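Local atomic coordinates of copper-sensitive operon repressor (CsoR) (Geobacillus thermodenitrificans, PDB entry 4M1P), a protein that acts as a copper(I)-sensing transcriptional repressor that binds DNA and probably releases its operator when copper(I) is bound. Residues Y48-D51 / I52-Q55; A61-R64 / Q65-M68. The protein carries 1 engineered substitution. All coordinates share one frame; numbering follows the deposited sequence.

Contact 1: Y48-D51 / I52-Q55; sequences YCID and ILVQ. With CU1 (copper (I) ion), chain B.
Ile52 N donates to Tyr48 O over 3.2 Å, the first of four i to i+4 hydrogen bonds that carry Tyr48-Asp51 into Ile52-Gln55 as the opening two turns of helix 49-85. Leu53 N to Cys49 O and Val54 N to Ile50 O follow, each at 2.9 Å, and Gln55 N to Asp51 O closes the set. The bonds are close to straight, with N-H...O angles from 154° to 167°. Tyr48 occupies the N-cap position, right before the helix.

Side chains three or four residues apart meet along one flank. Ile50 forks over the next turn: its CD1 reaches Leu53 CD1 at 4.5 Å, whereas the other branch, CG2, lies at the same 4.5 Å from Val54 CG2. Val54 presents that methyl because its CG1 is the branch anti to the backbone N, which sets CG2 beside the N and back over the Ile50 carbonyl.

The CB of Cys49 points away from Ile52-Gln55, and SG, anti to the carbonyl carbon (chi1 -57°), binds a copper(I) ion at 2.3 Å. His74 and Cys78 of the second subunit complete this site, so the metal bridges two chains. The position of Cys49 in the first turn of the helix would be expected to favour the thiolate form of SG. The Tyr48 ring has Ile50 N 3.9 Å above one face, toward the rim; its OH is hydrogen-bonded to Glu94 of the second subunit, and the ring meets His74 of that subunit nearly at right angles.

On the same chain, Asp51 and Ile52 touch Met42, Ile52 also reaches Val43, and Gln55 packs on Val39, all near the end of helix 19-44. Leu53 instead packs on Gly67 of the second subunit's helix 49-85.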
# COMPACT_ATOMS: atom_id res chain seq x y z
N TYR A 48 9.85 -8.57 22.39
CA TYR A 48 8.57 -7.87 22.35
C TYR A 48 8.02 -7.78 20.93
O TYR A 48 8.74 -7.41 20.00
CB TYR A 48 8.74 -6.47 22.93
CG TYR A 48 7.44 -5.76 23.28
CD1 TYR A 48 7.28 -4.40 23.00
CD2 TYR A 48 6.40 -6.43 23.90
CE1 TYR A 48 6.11 -3.75 23.33
CE2 TYR A 48 5.23 -5.78 24.23
CZ TYR A 48 5.09 -4.44 23.94
OH TYR A 48 3.93 -3.78 24.27
N CYS A 49 6.73 -8.09 20.78
CA CYS A 49 6.05 -8.09 19.48
C CYS A 49 6.22 -6.77 18.72
O CYS A 49 6.32 -6.77 17.50
CB CYS A 49 4.56 -8.39 19.64
SG CYS A 49 4.12 -9.95 20.46
N ILE A 50 6.23 -5.65 19.45
CA ILE A 50 6.34 -4.34 18.83
C ILE A 50 7.72 -4.17 18.18
O ILE A 50 7.82 -3.73 17.03
CB ILE A 50 6.07 -3.21 19.84
CG1 ILE A 50 4.58 -3.19 20.23
CG2 ILE A 50 6.49 -1.87 19.28
CD1 ILE A 50 3.64 -2.76 19.10
N ASP A 51 8.77 -4.52 18.92
CA ASP A 51 10.13 -4.48 18.40
C ASP A 51 10.24 -5.29 17.12
O ASP A 51 10.85 -4.86 16.14
CB ASP A 51 11.11 -5.02 19.44
CG ASP A 51 11.15 -4.18 20.69
OD1 ASP A 51 10.81 -2.99 20.62
OD2 ASP A 51 11.55 -4.71 21.75
N ILE A 52 9.64 -6.47 17.12
CA ILE A 52 9.65 -7.33 15.95
C ILE A 52 8.93 -6.69 14.77
O ILE A 52 9.43 -6.71 13.64
CB ILE A 52 9.07 -8.71 16.29
CG1 ILE A 52 10.03 -9.45 17.22
CG2 ILE A 52 8.79 -9.52 15.04
CD1 ILE A 52 9.63 -10.86 17.55
N LEU A 53 7.77 -6.09 15.03
CA LEU A 53 6.99 -5.45 13.98
C LEU A 53 7.74 -4.28 13.35
O LEU A 53 7.72 -4.10 12.13
CB LEU A 53 5.63 -5.00 14.52
CG LEU A 53 4.66 -6.14 14.80
CD1 LEU A 53 3.54 -5.69 15.72
CD2 LEU A 53 4.09 -6.67 13.50
N VAL A 54 8.42 -3.50 14.19
CA VAL A 54 9.28 -2.43 13.69
C VAL A 54 10.29 -2.97 12.68
O VAL A 54 10.44 -2.43 11.59
CB VAL A 54 9.99 -1.70 14.84
CG1 VAL A 54 11.06 -0.75 14.30
CG2 VAL A 54 8.99 -0.93 15.68
N GLN A 55 10.97 -4.07 13.03
CA GLN A 55 11.94 -4.67 12.12
C GLN A 55 11.29 -5.22 10.87
O GLN A 55 11.87 -5.14 9.78
CB GLN A 55 12.74 -5.77 12.81
CG GLN A 55 13.86 -5.22 13.66
CD GLN A 55 14.72 -4.23 12.91
OE1 GLN A 55 15.32 -4.57 11.88
NE2 GLN A 55 14.77 -2.99 13.40
CU CU1 B . 2.59 -9.09 22.01

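Contact 2: A61-R64 / Q65-M68; sequences AALR and QVGM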
# COMPACT_ATOMS: atom_id res chain seq x y z
N ALA A 61 10.06 -2.21 3.85
CA ALA A 61 10.58 -0.97 3.29
C ALA A 61 11.79 -1.24 2.39
O ALA A 61 11.85 -0.73 1.27
CB ALA A 61 10.97 -0.01 4.40
N ALA A 62 12.73 -2.03 2.87
CA ALA A 62 13.93 -2.34 2.10
C ALA A 62 13.59 -3.13 0.83
O ALA A 62 14.28 -3.01 -0.18
CB ALA A 62 14.93 -3.10 2.94
N LEU A 63 12.53 -3.93 0.89
CA LEU A 63 12.09 -4.72 -0.26
C LEU A 63 11.43 -3.87 -1.34
O LEU A 63 11.66 -4.09 -2.53
CB LEU A 63 11.13 -5.82 0.18
CG LEU A 63 11.79 -7.15 0.53
CD1 LEU A 63 10.75 -8.10 1.05
CD2 LEU A 63 12.47 -7.73 -0.69
N ARG A 64 10.61 -2.91 -0.92
CA ARG A 64 10.02 -1.96 -1.85
C ARG A 64 11.12 -1.21 -2.59
O ARG A 64 11.04 -0.98 -3.80
CB ARG A 64 9.12 -0.96 -1.13
CG ARG A 64 7.68 -1.40 -0.98
CD ARG A 64 6.80 -0.27 -0.45
NE ARG A 64 7.12 0.10 0.93
CZ ARG A 64 6.60 -0.50 2.00
NH1 ARG A 64 5.74 -1.51 1.85
NH2 ARG A 64 6.94 -0.11 3.22
N GLN A 65 12.17 -0.86 -1.85
CA GLN A 65 13.29 -0.11 -2.41
C GLN A 65 14.00 -0.92 -3.49
O GLN A 65 14.14 -0.46 -4.62
CB GLN A 65 14.27 0.29 -1.30
CG GLN A 65 15.20 1.44 -1.64
CD GLN A 65 16.05 1.87 -0.46
OE1 GLN A 65 17.14 2.42 -0.62
NE2 GLN A 65 15.54 1.63 0.75
N VAL A 66 14.43 -2.12 -3.16
CA VAL A 66 15.12 -2.94 -4.15
C VAL A 66 14.18 -3.32 -5.31
O VAL A 66 14.60 -3.38 -6.46
CB VAL A 66 15.82 -4.17 -3.52
CG1 VAL A 66 14.80 -5.19 -3.05
CG2 VAL A 66 16.77 -4.80 -4.50
N GLY A 67 12.90 -3.54 -5.00
CA GLY A 67 11.93 -3.88 -6.02
C GLY A 67 11.70 -2.75 -7.02
O GLY A 67 11.67 -2.98 -8.24
N MET A 68 11.52 -1.54 -6.51
CA MET A 68 11.36 -0.37 -7.36
C MET A 68 12.60 -0.18 -8.22
O MET A 68 12.50 0.16 -9.40
CB MET A 68 11.10 0.87 -6.51
CG MET A 68 10.83 2.14 -7.31
SD MET A 68 9.32 2.05 -8.29
CE MET A 68 8.18 1.43 -7.05
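Ala61-Arg64 and Gln65-Met68 form two successive turns in the middle of helix 49-85, the long central helix of the all-helical CsoR fold, which packs against helix 19-44 of its own chain and against a second subunit. The evidence for regular alpha-helix is a continuous i to i+4 ladder. Gln65 N bonds to Ala61 O and Val66 N to Ala62 O, both at 3.1 Å; Gly67 N to Leu63 O and Met68 N to Arg64 O are shorter, both at 2.8 Å. The N-H...O angles span 153° to 170°, and every phi and psi stays in the helical region.

The faces of these turns go to different neighbours. Ala62, Leu63 and Val66 supply the side toward helix 19-44: Ala62 touches Ile32 and Gln35, Leu63 touches Ile32, and Val66 touches Leu29. Leu63 also packs on Ile59 of the second subunit, and the Arg64 side chain lies on Gln60 of that subunit. Met68 reaches a third chain, on Ala103, with its CG anti to the backbone N and the remainder folded back at chi2 and chi3.

Gln65 is exposed and runs straight out beyond CG to its amide, whose OE1 accepts a weak hydrogen bond from Arg28 of helix 19-44. Near its backbone, CB lies 3.5 Å from Ala62 O.

One apolar pair links the two turns through side chains. Leu63 and Val66 lie side by side and point the same way, three residues apart. Val66 has CG1 between its backbone N and carbonyl carbon (chi1 70°), which directs this methyl back over the preceding turn, 3.4 Å from Leu63 O and 4.2 Å from Leu63 CD2.

Overall arrangement
Contact 1 and contact 2 are successive parts of helix 49-85, with centres 20 Å apart and nearest atoms about 7 Å apart, so they do not touch within the chain. Contact 1 begins the helix, its centre 23 Å from that of the chain; contact 2 lies only 6 Å from that centre. Across the subunit boundary they do meet, because Leu53 of one chain packs on Gly67 of the second subunit. The copper(I) ion on Cys49 of contact 1 is shared with His74 and Cys78 of the second subunit; Gly67 of contact 2 is about 12 Å from a different copper and about 10 Å from the side chain of His74 of its own chain.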